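Local coordinates for protein cysteine desulfurase (Elizabethkingia anophelis NUHP1, PDB 5VPR) that probably removes sulfur from L-cysteine to give L-alanine and a persulfide on an acceptor, using pyridoxal 5'-phosphate held as an aldimine on a lysine, at residues L31-N36 with A391-F396; E74-A79 with P285-N290; V95-G100 with R279-T284; F203-G208 with F226-G231. One frame throughout, in Å; residues are numbered along the deposited sequence.

Overall arrangement
Contact 4 forms the heart of the fold: two neighbouring parallel strands of the seven-stranded sheet, joined by backbone bonds and phenylalanine packing and running toward the cofactor. Contact 3 lies at an edge of the same sheet and is partly exposed; there one carboxylate ties strand 95-98 to the loop ahead of helix 287-303. Contact 2 is buried and touches contact 3, since Phe97 packs against Asn290 and Met76; it relies on a methionine between two helices. Contact 1 stands apart, its centre about 31 Å from that of contact 3, and is a buried cluster of asparagine and tyrosine side chains joining an N-terminal strand to the loop before the C-terminal helix.

Contact 1: L31-N36 with A391-F396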
loop_
_atom_site.group_PDB
_atom_site.type_symbol
_atom_site.label_atom_id
_atom_site.label_comp_id
_atom_site.label_asym_id
_atom_site.label_seq_id
_atom_site.Cartn_x
_atom_site.Cartn_y
_atom_site.Cartn_z
ATOM N N LEU A 31 0.488 20.735 -12.502
ATOM C CA LEU A 31 0.966 19.578 -11.772
ATOM C C LEU A 31 0.605 18.303 -12.522
ATOM O O LEU A 31 -0.550 18.098 -12.896
ATOM C CB LEU A 31 0.352 19.557 -10.381
ATOM C CG LEU A 31 0.651 18.292 -9.587
ATOM C CD1 LEU A 31 2.156 18.159 -9.325
ATOM C CD2 LEU A 31 -0.147 18.301 -8.282
ATOM N N VAL A 32 1.597 17.452 -12.748
ATOM C CA VAL A 32 1.388 16.103 -13.258
ATOM C C VAL A 32 1.927 15.174 -12.182
ATOM O O VAL A 32 3.134 14.910 -12.124
ATOM C CB VAL A 32 2.083 15.862 -14.600
ATOM C CG1 VAL A 32 1.863 14.416 -15.057
ATOM C CG2 VAL A 32 1.587 16.874 -15.660
ATOM N N TYR A 33 1.042 14.697 -11.311
ATOM C CA TYR A 33 1.462 13.987 -10.104
ATOM C C TYR A 33 1.503 12.495 -10.408
ATOM O O TYR A 33 0.459 11.833 -10.482
ATOM C CB TYR A 33 0.524 14.286 -8.944
ATOM C CG TYR A 33 1.032 13.678 -7.666
ATOM C CD1 TYR A 33 2.100 14.262 -6.986
ATOM C CD2 TYR A 33 0.486 12.499 -7.159
ATOM C CE1 TYR A 33 2.601 13.697 -5.804
ATOM C CE2 TYR A 33 0.986 11.912 -5.970
ATOM C CZ TYR A 33 2.049 12.533 -5.300
ATOM O OH TYR A 33 2.578 12.007 -4.128
ATOM N N LEU A 34 2.714 11.963 -10.592
ATOM C CA LEU A 34 2.930 10.543 -10.878
ATOM C C LEU A 34 3.848 9.905 -9.840
ATOM O O LEU A 34 4.713 9.084 -10.160
ATOM C CB LEU A 34 3.496 10.355 -12.286
ATOM C CG LEU A 34 2.668 11.001 -13.397
ATOM C CD1 LEU A 34 3.435 10.986 -14.713
ATOM C CD2 LEU A 34 1.326 10.297 -13.538
ATOM N N ASP A 35 3.675 10.282 -8.577
ATOM C CA ASP A 35 4.428 9.713 -7.470
ATOM C C ASP A 35 3.469 9.079 -6.468
ATOM O O ASP A 35 3.650 9.159 -5.246
ATOM C CB ASP A 35 5.296 10.782 -6.809
ATOM C CG ASP A 35 6.374 10.192 -5.916
ATOM O OD1 ASP A 35 6.771 9.026 -6.132
ATOM O OD2 ASP A 35 6.818 10.900 -4.989
ATOM N N ASN A 36 2.415 8.459 -6.996
ATOM C CA ASN A 36 1.332 7.970 -6.148
ATOM C C ASN A 36 1.755 6.795 -5.276
ATOM O O ASN A 36 1.183 6.610 -4.201
ATOM C CB ASN A 36 0.128 7.616 -7.017
ATOM C CG ASN A 36 -0.435 8.846 -7.682
ATOM O OD1 ASN A 36 -1.099 9.657 -7.023
ATOM N ND2 ASN A 36 -0.124 9.034 -8.972
ATOM N N ALA A 391 -2.460 6.756 -10.074
ATOM C CA ALA A 391 -3.663 6.673 -9.257
ATOM C C ALA A 391 -4.859 6.916 -10.171
ATOM O O ALA A 391 -4.708 7.111 -11.382
ATOM C CB ALA A 391 -3.625 7.668 -8.085
ATOM N N VAL A 392 -6.058 6.924 -9.585
ATOM C CA VAL A 392 -7.276 6.899 -10.393
ATOM C C VAL A 392 -7.470 8.192 -11.172
ATOM O O VAL A 392 -8.125 8.194 -12.220
ATOM C CB VAL A 392 -8.487 6.601 -9.490
ATOM C CG1 VAL A 392 -8.756 7.778 -8.543
ATOM C CG2 VAL A 392 -9.710 6.272 -10.333
ATOM N N TYR A 393 -6.909 9.307 -10.701
ATOM C CA TYR A 393 -7.147 10.599 -11.329
ATOM C C TYR A 393 -6.174 10.904 -12.466
ATOM O O TYR A 393 -6.328 11.935 -13.130
ATOM C CB TYR A 393 -7.078 11.718 -10.275
ATOM C CG TYR A 393 -5.982 11.521 -9.252
ATOM C CD1 TYR A 393 -6.291 11.289 -7.913
ATOM C CD2 TYR A 393 -4.640 11.553 -9.623
ATOM C CE1 TYR A 393 -5.291 11.098 -6.961
ATOM C CE2 TYR A 393 -3.627 11.366 -8.681
ATOM C CZ TYR A 393 -3.964 11.132 -7.350
ATOM O OH TYR A 393 -2.973 10.925 -6.408
ATOM N N ASN A 394 -5.186 10.047 -12.707
ATOM C CA ASN A 394 -4.228 10.315 -13.769
ATOM C C ASN A 394 -4.844 10.019 -15.139
ATOM O O ASN A 394 -5.790 9.233 -15.267
ATOM C CB ASN A 394 -2.955 9.507 -13.549
ATOM C CG ASN A 394 -2.195 9.959 -12.320
ATOM O OD1 ASN A 394 -1.800 9.147 -11.477
ATOM N ND2 ASN A 394 -1.988 11.269 -12.208
ATOM N N THR A 395 -4.304 10.673 -16.172
ATOM C CA THR A 395 -4.891 10.648 -17.501
ATOM C C THR A 395 -3.870 10.226 -18.557
ATOM O O THR A 395 -2.656 10.316 -18.362
ATOM C CB THR A 395 -5.456 12.025 -17.895
ATOM O OG1 THR A 395 -4.369 12.932 -18.101
ATOM C CG2 THR A 395 -6.367 12.573 -16.813
ATOM N N PHE A 396 -4.384 9.779 -19.703
ATOM C CA PHE A 396 -3.500 9.514 -20.833
ATOM C C PHE A 396 -2.800 10.791 -21.294
ATOM O O PHE A 396 -1.628 10.758 -21.687
ATOM C CB PHE A 396 -4.288 8.870 -21.974
ATOM C CG PHE A 396 -4.920 7.562 -21.596
ATOM C CD1 PHE A 396 -4.147 6.415 -21.479
ATOM C CD2 PHE A 396 -6.280 7.480 -21.340
ATOM C CE1 PHE A 396 -4.719 5.206 -21.119
ATOM C CE2 PHE A 396 -6.863 6.272 -20.974
ATOM C CZ PHE A 396 -6.081 5.135 -20.865
#
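Asn394 turns its amide toward Tyr33, where ND2 donates to the backbone O of Tyr33 at 3.0 Å with an N-H...O angle of 145°. The side chain of Asn36 grips the same oxygen from the opposite face of the carbonyl plane, Asn36 ND2 lying 3.2 Å from Tyr33 O. Of these two amide donors, Asn394 ties strand 29-33 to the type I beta turn Ala391-Asn394, which leads from strand 386-389 into helix 396-413, while Asn36 folds its own loop back; the contact brings an N-terminal strand into the C-terminal part of this class-V aminotransferase fold. The turn is braced from within, because Asn394 OD1 accepts from Ala391 N at 2.8 Å in a nearly straight bond. Asn394 ND2 and Asn36 ND2 have further partners in Glu398 and the backbone O of Ser389.

Asn36 and Tyr393 meet tip to tip, with amide and ring planes 56° apart. The modelled separation of Tyr393 OH and Asn36 OD1, 2.3 Å, is too short to be taken at face value. Tyr393 OH accepts from the backbone N of Gln41, while the hydroxyl of Tyr33 turns to the backbone O of Thr39. A first torsion of 40° puts the Tyr393 ring between its own backbone N and carbonyl carbon, and Ala391 CB sits over one face of that ring, offset toward the rim. Packing completes the contact: Ala391 CB approaches Asn36 OD1 to 3.4 Å, and Leu34, whose side chain crosses that of Asn394, sets its CD2 methyl 3.7 Å from Asn394 ND2.

Contact 2: E74-A79 with P285-N290; sequences EMMEDA and PNIAGN
Asn290 ND2 points its N-H almost straight at the sulfur of Met76, at 3.5 Å from SD and with an angle of 175°; the bond is weak, as expected for a thioether acceptor, but it is well aligned. The two side chains lie alongside one another and point the same way, which also brings Met76 CG to 3.7 Å from Asn290 CB. Met76 leaves its helix with CG anti to the backbone N and a straight chain as far as SD, then bends at the last torsion (82°), so that its methyl turns toward the ring of Pro285. Met76 SD itself lies 4.0 Å from Pro285 CB and 4.2 Å from Ile287 CG1. One methionine therefore meets both the loop and the first turn of the following helix.

One turn further along, Ala79 CB presses against Asn290 O at 3.3 Å, a close helix-to-helix approach. The first turn of the second helix is secured by its N-cap: Asn286 OD1 accepts from Gly289 N at 3.1 Å, and the ND2 of the same amide donates to the backbone O of Gly239. In the fold this is the packing of helix 67-87 against the start of helix 287-303; Phe97 of strand 95-98 touches both Met76 and Asn290, while Tyr53 of helix 44-56 packs against Ile287.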
loop_
_atom_site.group_PDB
_atom_site.type_symbol
_atom_site.label_atom_id
_atom_site.label_comp_id
_atom_site.label_asym_id
_atom_site.label_seq_id
_atom_site.Cartn_x
_atom_site.Cartn_y
_atom_site.Cartn_z
ATOM N N GLU A 74 -19.550 6.090 17.833
ATOM C CA GLU A 74 -20.335 5.406 16.812
ATOM C C GLU A 74 -19.760 5.641 15.416
ATOM O O GLU A 74 -19.714 4.722 14.586
ATOM C CB GLU A 74 -21.781 5.886 16.899
ATOM C CG GLU A 74 -22.754 5.196 15.978
ATOM C CD GLU A 74 -24.188 5.615 16.265
ATOM O OE1 GLU A 74 -24.397 6.409 17.216
ATOM O OE2 GLU A 74 -25.100 5.153 15.544
ATOM N N MET A 75 -19.333 6.870 15.133
ATOM C CA MET A 75 -18.769 7.171 13.821
ATOM C C MET A 75 -17.486 6.386 13.580
ATOM O O MET A 75 -17.249 5.898 12.469
ATOM C CB MET A 75 -18.504 8.673 13.686
ATOM C CG MET A 75 -19.770 9.531 13.622
ATOM S SD MET A 75 -19.402 11.298 13.689
ATOM C CE MET A 75 -18.349 11.531 12.246
ATOM N N MET A 76 -16.638 6.259 14.603
ATOM C CA MET A 76 -15.408 5.490 14.421
ATOM C C MET A 76 -15.722 4.017 14.217
ATOM O O MET A 76 -15.074 3.351 13.396
ATOM C CB MET A 76 -14.457 5.678 15.612
ATOM C CG MET A 76 -12.990 5.420 15.237
ATOM S SD MET A 76 -11.832 5.609 16.607
ATOM C CE MET A 76 -12.009 3.995 17.386
ATOM N N GLU A 77 -16.738 3.497 14.931
ATOM C CA GLU A 77 -17.125 2.100 14.752
ATOM C C GLU A 77 -17.797 1.880 13.405
ATOM O O GLU A 77 -17.618 0.821 12.790
ATOM C CB GLU A 77 -18.038 1.625 15.887
ATOM C CG GLU A 77 -17.343 1.524 17.247
ATOM C CD GLU A 77 -16.018 0.752 17.189
ATOM O OE1 GLU A 77 -16.004 -0.377 16.648
ATOM O OE2 GLU A 77 -14.991 1.278 17.685
ATOM N N ASP A 78 -18.578 2.858 12.927
ATOM C CA ASP A 78 -19.072 2.788 11.549
ATOM C C ASP A 78 -17.915 2.690 10.558
ATOM O O ASP A 78 -17.984 1.938 9.573
ATOM C CB ASP A 78 -19.919 4.014 11.213
ATOM C CG ASP A 78 -21.233 4.056 11.970
ATOM O OD1 ASP A 78 -21.670 3.007 12.490
ATOM O OD2 ASP A 78 -21.834 5.152 12.030
ATOM N N ALA A 79 -16.850 3.457 10.794
ATOM C CA ALA A 79 -15.695 3.418 9.897
ATOM C C ALA A 79 -15.013 2.057 9.944
ATOM O O ALA A 79 -14.612 1.518 8.900
ATOM C CB ALA A 79 -14.701 4.522 10.254
ATOM N N PRO A 285 -7.144 6.788 20.304
ATOM C CA PRO A 285 -7.064 6.531 18.863
ATOM C C PRO A 285 -7.011 7.832 18.080
ATOM O O PRO A 285 -7.362 8.912 18.571
ATOM C CB PRO A 285 -8.347 5.748 18.557
ATOM C CG PRO A 285 -9.249 5.958 19.725
ATOM C CD PRO A 285 -8.395 6.296 20.910
ATOM N N ASN A 286 -6.543 7.712 16.837
ATOM C CA ASN A 286 -6.631 8.801 15.869
ATOM C C ASN A 286 -8.048 8.800 15.300
ATOM O O ASN A 286 -8.312 8.310 14.196
ATOM C CB ASN A 286 -5.578 8.636 14.783
ATOM C CG ASN A 286 -5.647 9.718 13.733
ATOM O OD1 ASN A 286 -6.346 10.745 13.877
ATOM N ND2 ASN A 286 -4.933 9.493 12.644
ATOM N N ILE A 287 -8.973 9.394 16.074
ATOM C CA ILE A 287 -10.407 9.264 15.786
ATOM C C ILE A 287 -10.737 9.837 14.416
ATOM O O ILE A 287 -11.415 9.201 13.600
ATOM C CB ILE A 287 -11.239 9.966 16.882
ATOM C CG1 ILE A 287 -10.964 9.357 18.265
ATOM C CG2 ILE A 287 -12.744 9.893 16.517
ATOM C CD1 ILE A 287 -11.112 10.351 19.437
ATOM N N ALA A 288 -10.278 11.068 14.160
ATOM C CA ALA A 288 -10.545 11.734 12.891
ATOM C C ALA A 288 -9.985 10.935 11.725
ATOM O O ALA A 288 -10.667 10.732 10.712
ATOM C CB ALA A 288 -9.946 13.138 12.901
ATOM N N GLY A 289 -8.737 10.484 11.850
ATOM C CA GLY A 289 -8.125 9.717 10.779
ATOM C C GLY A 289 -8.839 8.399 10.519
ATOM O O GLY A 289 -9.008 7.999 9.367
ATOM N N ASN A 290 -9.283 7.718 11.585
ATOM C CA ASN A 290 -10.016 6.465 11.408
ATOM C C ASN A 290 -11.361 6.699 10.735
ATOM O O ASN A 290 -11.752 5.933 9.847
ATOM C CB ASN A 290 -10.205 5.757 12.754
ATOM C CG ASN A 290 -8.899 5.388 13.397
ATOM O OD1 ASN A 290 -7.865 5.305 12.722
ATOM N ND2 ASN A 290 -8.923 5.161 14.711
#

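Contact 3: V95-G100 with R279-T284; sequences VLFTKG and RFEAGT
Glu281 lays its carboxylate beside the backbone of Phe97, where OE2 accepts from Phe97 N at 2.8 Å with an N-H...O angle of 161°. The donor arrives on the anti side of OE2 and 20° out of the carboxylate plane. An extended chain beyond CG carries the group across from the loop, and OE2 comes to rest 3.5 Å from Leu96 CA and 3.6 Å from Phe97 CD1, while ring and carboxylate planes stand 31° apart. The same oxygen forms a salt bridge with Arg80 of helix 67-87; Arg80 NH1 also bonds to Val95 O. Glu281 OE2 is thus held by a backbone N-H and a guanidinium together, which would be expected to stabilise its negative charge.

Beside this polar centre Leu96 crosses Phe280 obliquely, its CD1 methyl packed 3.6 Å from Phe280 CB, near the root of the aromatic side chain; the ring itself leads away from the strand. At the exposed margin, the bent chain of Lys99 swings its end toward the loop, leaving Lys99 NZ 4.1 Å from Thr284 O. Leu96 and Thr98 make their backbone bonds to strand 241-245, whereas Phe97 N is taken up by Glu281, so a loop side chain satisfies a backbone donor on the outer side of an edge strand. This edge belongs to the mixed seven-stranded sheet of the large domain of fold-type I pyridoxal-phosphate enzymes, in which 241-245 is the one antiparallel strand.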
loop_
_atom_site.group_PDB
_atom_site.type_symbol
_atom_site.label_atom_id
_atom_site.label_comp_id
_atom_site.label_asym_id
_atom_site.label_seq_id
_atom_site.Cartn_x
_atom_site.Cartn_y
_atom_site.Cartn_z
ATOM N N VAL A 95 -10.652 -6.010 12.546
ATOM C CA VAL A 95 -10.101 -4.829 11.883
ATOM C C VAL A 95 -9.540 -3.914 12.964
ATOM O O VAL A 95 -10.293 -3.370 13.778
ATOM C CB VAL A 95 -11.165 -4.117 11.037
ATOM C CG1 VAL A 95 -10.557 -2.916 10.285
ATOM C CG2 VAL A 95 -11.824 -5.099 10.058
ATOM N N LEU A 96 -8.220 -3.755 12.998
ATOM C CA LEU A 96 -7.563 -2.897 13.982
ATOM C C LEU A 96 -7.078 -1.611 13.323
ATOM O O LEU A 96 -6.418 -1.655 12.281
ATOM C CB LEU A 96 -6.384 -3.606 14.646
ATOM C CG LEU A 96 -6.551 -5.077 15.041
ATOM C CD1 LEU A 96 -5.234 -5.586 15.618
ATOM C CD2 LEU A 96 -7.688 -5.287 16.032
ATOM N N PHE A 97 -7.384 -0.472 13.946
ATOM C CA PHE A 97 -6.852 0.814 13.506
ATOM C C PHE A 97 -5.409 0.970 13.975
ATOM O O PHE A 97 -5.095 0.738 15.148
ATOM C CB PHE A 97 -7.700 1.971 14.047
ATOM C CG PHE A 97 -9.110 2.026 13.489
ATOM C CD1 PHE A 97 -10.212 1.816 14.322
ATOM C CD2 PHE A 97 -9.331 2.304 12.144
ATOM C CE1 PHE A 97 -11.520 1.873 13.815
ATOM C CE2 PHE A 97 -10.630 2.370 11.624
ATOM C CZ PHE A 97 -11.729 2.150 12.462
ATOM N N THR A 98 -4.528 1.376 13.061
ATOM C CA THR A 98 -3.143 1.650 13.439
ATOM C C THR A 98 -2.790 3.018 12.884
ATOM O O THR A 98 -3.648 3.683 12.288
ATOM C CB THR A 98 -2.193 0.601 12.862
ATOM O OG1 THR A 98 -2.227 0.720 11.441
ATOM C CG2 THR A 98 -2.645 -0.843 13.251
ATOM N N LYS A 99 -1.526 3.409 12.985
ATOM C CA LYS A 99 -1.097 4.682 12.422
ATOM C C LYS A 99 -0.374 4.526 11.088
ATOM O O LYS A 99 0.127 5.517 10.552
ATOM C CB LYS A 99 -0.217 5.425 13.421
ATOM C CG LYS A 99 -0.797 5.469 14.853
ATOM C CD LYS A 99 -2.277 5.886 14.918
ATOM C CE LYS A 99 -2.550 6.829 16.096
ATOM N NZ LYS A 99 -2.578 6.188 17.443
ATOM N N GLY A 100 -0.333 3.322 10.530
ATOM C CA GLY A 100 0.381 3.086 9.287
ATOM C C GLY A 100 0.770 1.629 9.164
ATOM O O GLY A 100 0.667 0.852 10.110
ATOM N N ARG A 279 -7.952 -4.702 22.756
ATOM C CA ARG A 279 -6.687 -5.197 23.297
ATOM C C ARG A 279 -5.483 -4.694 22.505
ATOM O O ARG A 279 -4.390 -4.546 23.067
ATOM C CB ARG A 279 -6.690 -6.730 23.323
ATOM C CG ARG A 279 -5.535 -7.341 24.117
ATOM C CD ARG A 279 -5.179 -8.745 23.641
ATOM N NE ARG A 279 -6.345 -9.624 23.582
ATOM C CZ ARG A 279 -6.354 -10.805 22.972
ATOM N NH1 ARG A 279 -5.257 -11.247 22.369
ATOM N NH2 ARG A 279 -7.461 -11.540 22.956
ATOM N N PHE A 280 -5.651 -4.424 21.209
ATOM C CA PHE A 280 -4.538 -4.015 20.362
ATOM C C PHE A 280 -4.577 -2.540 19.996
ATOM O O PHE A 280 -3.825 -2.117 19.109
ATOM C CB PHE A 280 -4.496 -4.872 19.094
ATOM C CG PHE A 280 -4.284 -6.337 19.370
ATOM C CD1 PHE A 280 -3.002 -6.858 19.469
ATOM C CD2 PHE A 280 -5.363 -7.184 19.552
ATOM C CE1 PHE A 280 -2.798 -8.207 19.737
ATOM C CE2 PHE A 280 -5.169 -8.536 19.826
ATOM C CZ PHE A 280 -3.883 -9.047 19.916
ATOM N N GLU A 281 -5.412 -1.740 20.663
ATOM C CA GLU A 281 -5.559 -0.312 20.357
ATOM C C GLU A 281 -5.385 0.489 21.650
ATOM O O GLU A 281 -6.355 0.753 22.364
ATOM C CB GLU A 281 -6.918 -0.041 19.689
ATOM C CG GLU A 281 -7.121 -0.758 18.336
ATOM C CD GLU A 281 -8.457 -0.412 17.661
ATOM O OE1 GLU A 281 -9.393 0.057 18.354
ATOM O OE2 GLU A 281 -8.570 -0.606 16.430
ATOM N N ALA A 282 -4.148 0.886 21.947
ATOM C CA ALA A 282 -3.822 1.543 23.206
ATOM C C ALA A 282 -3.663 3.049 23.020
ATOM O O ALA A 282 -3.252 3.528 21.960
ATOM C CB ALA A 282 -2.543 0.957 23.808
ATOM N N GLY A 283 -3.981 3.794 24.080
ATOM C CA GLY A 283 -3.953 5.243 24.024
ATOM C C GLY A 283 -5.123 5.789 23.231
ATOM O O GLY A 283 -5.937 5.052 22.672
ATOM N N THR A 284 -5.211 7.111 23.177
ATOM C CA THR A 284 -6.286 7.718 22.412
ATOM C C THR A 284 -6.124 7.361 20.936
ATOM O O THR A 284 -5.047 7.574 20.362
ATOM C CB THR A 284 -6.325 9.235 22.596
ATOM O OG1 THR A 284 -6.429 9.542 23.993
ATOM C CG2 THR A 284 -7.532 9.835 21.891
#

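Contact 4: F203-G208 with F226-G231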
loop_
_atom_site.group_PDB
_atom_site.type_symbol
_atom_site.label_atom_id
_atom_site.label_comp_id
_atom_site.label_asym_id
_atom_site.label_seq_id
_atom_site.Cartn_x
_atom_site.Cartn_y
_atom_site.Cartn_z
ATOM N N PHE A 203 2.415 -18.655 10.721
ATOM C CA PHE A 203 1.511 -17.545 10.452
ATOM C C PHE A 203 1.921 -16.838 9.165
ATOM O O PHE A 203 3.105 -16.752 8.829
ATOM C CB PHE A 203 1.517 -16.528 11.606
ATOM C CG PHE A 203 0.922 -17.040 12.905
ATOM C CD1 PHE A 203 1.120 -16.340 14.089
ATOM C CD2 PHE A 203 0.167 -18.202 12.942
ATOM C CE1 PHE A 203 0.578 -16.799 15.294
ATOM C CE2 PHE A 203 -0.375 -18.666 14.141
ATOM C CZ PHE A 203 -0.167 -17.961 15.316
ATOM N N ILE A 204 0.935 -16.288 8.459
ATOM C CA ILE A 204 1.174 -15.617 7.187
ATOM C C ILE A 204 0.819 -14.137 7.322
ATOM O O ILE A 204 -0.355 -13.784 7.496
ATOM C CB ILE A 204 0.383 -16.256 6.049
ATOM C CG1 ILE A 204 0.780 -17.728 5.903
ATOM C CG2 ILE A 204 0.618 -15.476 4.754
ATOM C CD1 ILE A 204 -0.021 -18.450 4.877
ATOM N N PHE A 205 1.819 -13.273 7.192
ATOM C CA PHE A 205 1.620 -11.823 7.242
ATOM C C PHE A 205 1.740 -11.268 5.829
ATOM O O PHE A 205 2.794 -11.399 5.197
ATOM C CB PHE A 205 2.653 -11.172 8.169
ATOM C CG PHE A 205 2.467 -9.682 8.388
ATOM C CD1 PHE A 205 2.000 -9.203 9.604
ATOM C CD2 PHE A 205 2.800 -8.766 7.409
ATOM C CE1 PHE A 205 1.850 -7.836 9.833
ATOM C CE2 PHE A 205 2.651 -7.388 7.635
ATOM C CZ PHE A 205 2.167 -6.932 8.853
ATOM N N ILE A 206 0.681 -10.624 5.347
ATOM C CA ILE A 206 0.687 -9.975 4.039
ATOM C C ILE A 206 0.706 -8.458 4.239
ATOM O O ILE A 206 -0.207 -7.889 4.847
ATOM C CB ILE A 206 -0.522 -10.390 3.192
ATOM C CG1 ILE A 206 -0.570 -11.917 3.042
ATOM C CG2 ILE A 206 -0.418 -9.739 1.806
ATOM C CD1 ILE A 206 0.588 -12.467 2.227
ATOM N N ASP A 207 1.743 -7.814 3.726
ATOM C CA ASP A 207 1.812 -6.355 3.600
ATOM C C ASP A 207 1.095 -5.947 2.313
ATOM O O ASP A 207 1.613 -6.153 1.208
ATOM C CB ASP A 207 3.278 -5.944 3.614
ATOM C CG ASP A 207 3.515 -4.464 3.282
ATOM O OD1 ASP A 207 2.588 -3.712 2.879
ATOM O OD2 ASP A 207 4.695 -4.077 3.422
ATOM N N GLY A 208 -0.109 -5.393 2.451
ATOM C CA GLY A 208 -0.884 -4.963 1.300
ATOM C C GLY A 208 -0.878 -3.459 1.066
ATOM O O GLY A 208 -1.769 -2.931 0.380
ATOM N N PHE A 226 -2.667 -12.224 8.684
ATOM C CA PHE A 226 -2.623 -10.782 8.893
ATOM C C PHE A 226 -2.600 -10.090 7.541
ATOM O O PHE A 226 -2.026 -10.606 6.580
ATOM C CB PHE A 226 -1.375 -10.322 9.652
ATOM C CG PHE A 226 -1.146 -11.018 10.934
ATOM C CD1 PHE A 226 -0.287 -12.104 10.999
ATOM C CD2 PHE A 226 -1.771 -10.586 12.091
ATOM C CE1 PHE A 226 -0.060 -12.752 12.193
ATOM C CE2 PHE A 226 -1.549 -11.237 13.290
ATOM C CZ PHE A 226 -0.696 -12.317 13.342
ATOM N N PHE A 227 -3.190 -8.896 7.481
ATOM C CA PHE A 227 -3.165 -8.077 6.275
ATOM C C PHE A 227 -3.056 -6.626 6.712
ATOM O O PHE A 227 -3.909 -6.157 7.460
ATOM C CB PHE A 227 -4.420 -8.286 5.417
ATOM C CG PHE A 227 -4.365 -7.574 4.081
ATOM C CD1 PHE A 227 -3.759 -8.171 2.984
ATOM C CD2 PHE A 227 -4.913 -6.303 3.929
ATOM C CE1 PHE A 227 -3.697 -7.521 1.752
ATOM C CE2 PHE A 227 -4.846 -5.637 2.701
ATOM C CZ PHE A 227 -4.241 -6.253 1.607
ATOM N N ALA A 228 -2.015 -5.917 6.267
ATOM C CA ALA A 228 -1.764 -4.559 6.739
ATOM C C ALA A 228 -1.670 -3.576 5.575
ATOM O O ALA A 228 -1.115 -3.903 4.518
ATOM C CB ALA A 228 -0.478 -4.513 7.580
ATOM N N PHE A 229 -2.206 -2.365 5.763
ATOM C CA PHE A 229 -2.127 -1.361 4.707
ATOM C C PHE A 229 -2.247 0.027 5.325
ATOM O O PHE A 229 -2.496 0.181 6.527
ATOM C CB PHE A 229 -3.168 -1.589 3.581
ATOM C CG PHE A 229 -4.614 -1.620 4.037
ATOM C CD1 PHE A 229 -5.132 -2.738 4.667
ATOM C CD2 PHE A 229 -5.472 -0.561 3.754
ATOM C CE1 PHE A 229 -6.464 -2.790 5.052
ATOM C CE2 PHE A 229 -6.818 -0.599 4.157
ATOM C CZ PHE A 229 -7.310 -1.722 4.788
ATOM N N SER A 230 -2.022 1.032 4.479
ATOM C CA SER A 230 -1.825 2.423 4.895
ATOM C C SER A 230 -2.894 3.294 4.269
ATOM O O SER A 230 -3.124 3.214 3.063
ATOM C CB SER A 230 -0.455 2.962 4.458
ATOM O OG SER A 230 0.608 2.359 5.179
ATOM N N GLY A 231 -3.494 4.181 5.070
ATOM C CA GLY A 231 -4.522 5.053 4.530
ATOM C C GLY A 231 -3.973 6.069 3.537
ATOM O O GLY A 231 -4.616 6.375 2.526
#
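Strands 203-207 and 226-230 run parallel, 17° apart, with Phe205, Ile206 and Asp207 paired to Phe226, Phe227 and Ala228; four backbone bonds join the segments, from Phe226 N to Ile204 O at 3.0 Å through to Gly208 N to Ala228 O at 2.7 Å. On the face carrying Phe205, Phe226 and Ala228, the Phe205 side chain, anti to its backbone N (chi1 -175°), crosses that of Phe226 at roughly a right angle. Its CD1 lies 3.6 Å from Phe226 CB and its CZ 3.8 Å from Ala228 CB. Helix 101-111 packs on this face through Ile105 and Val108. Over the other face, Ile206 CG2 touches Phe227 CD1 at 3.9 Å, and the tip of the Phe227 ring reaches along the strand until CZ is 3.6 Å from Gly208 CA.

The pair forms a beta-alpha-beta unit with helix 219-222 between the strands. Its hydrocarbon interior gives way to polar groups at the C-terminal ends: Ser230 OG bonds to the phosphate of the lysine-bound cofactor at position 233, and Asp207, whose OD1 accepts from Ala209 N, has OD2 close to the pyridine N1. The paired strands thus bring both residues to the cofactor, as in fold-type I enzymes, and probably help position them.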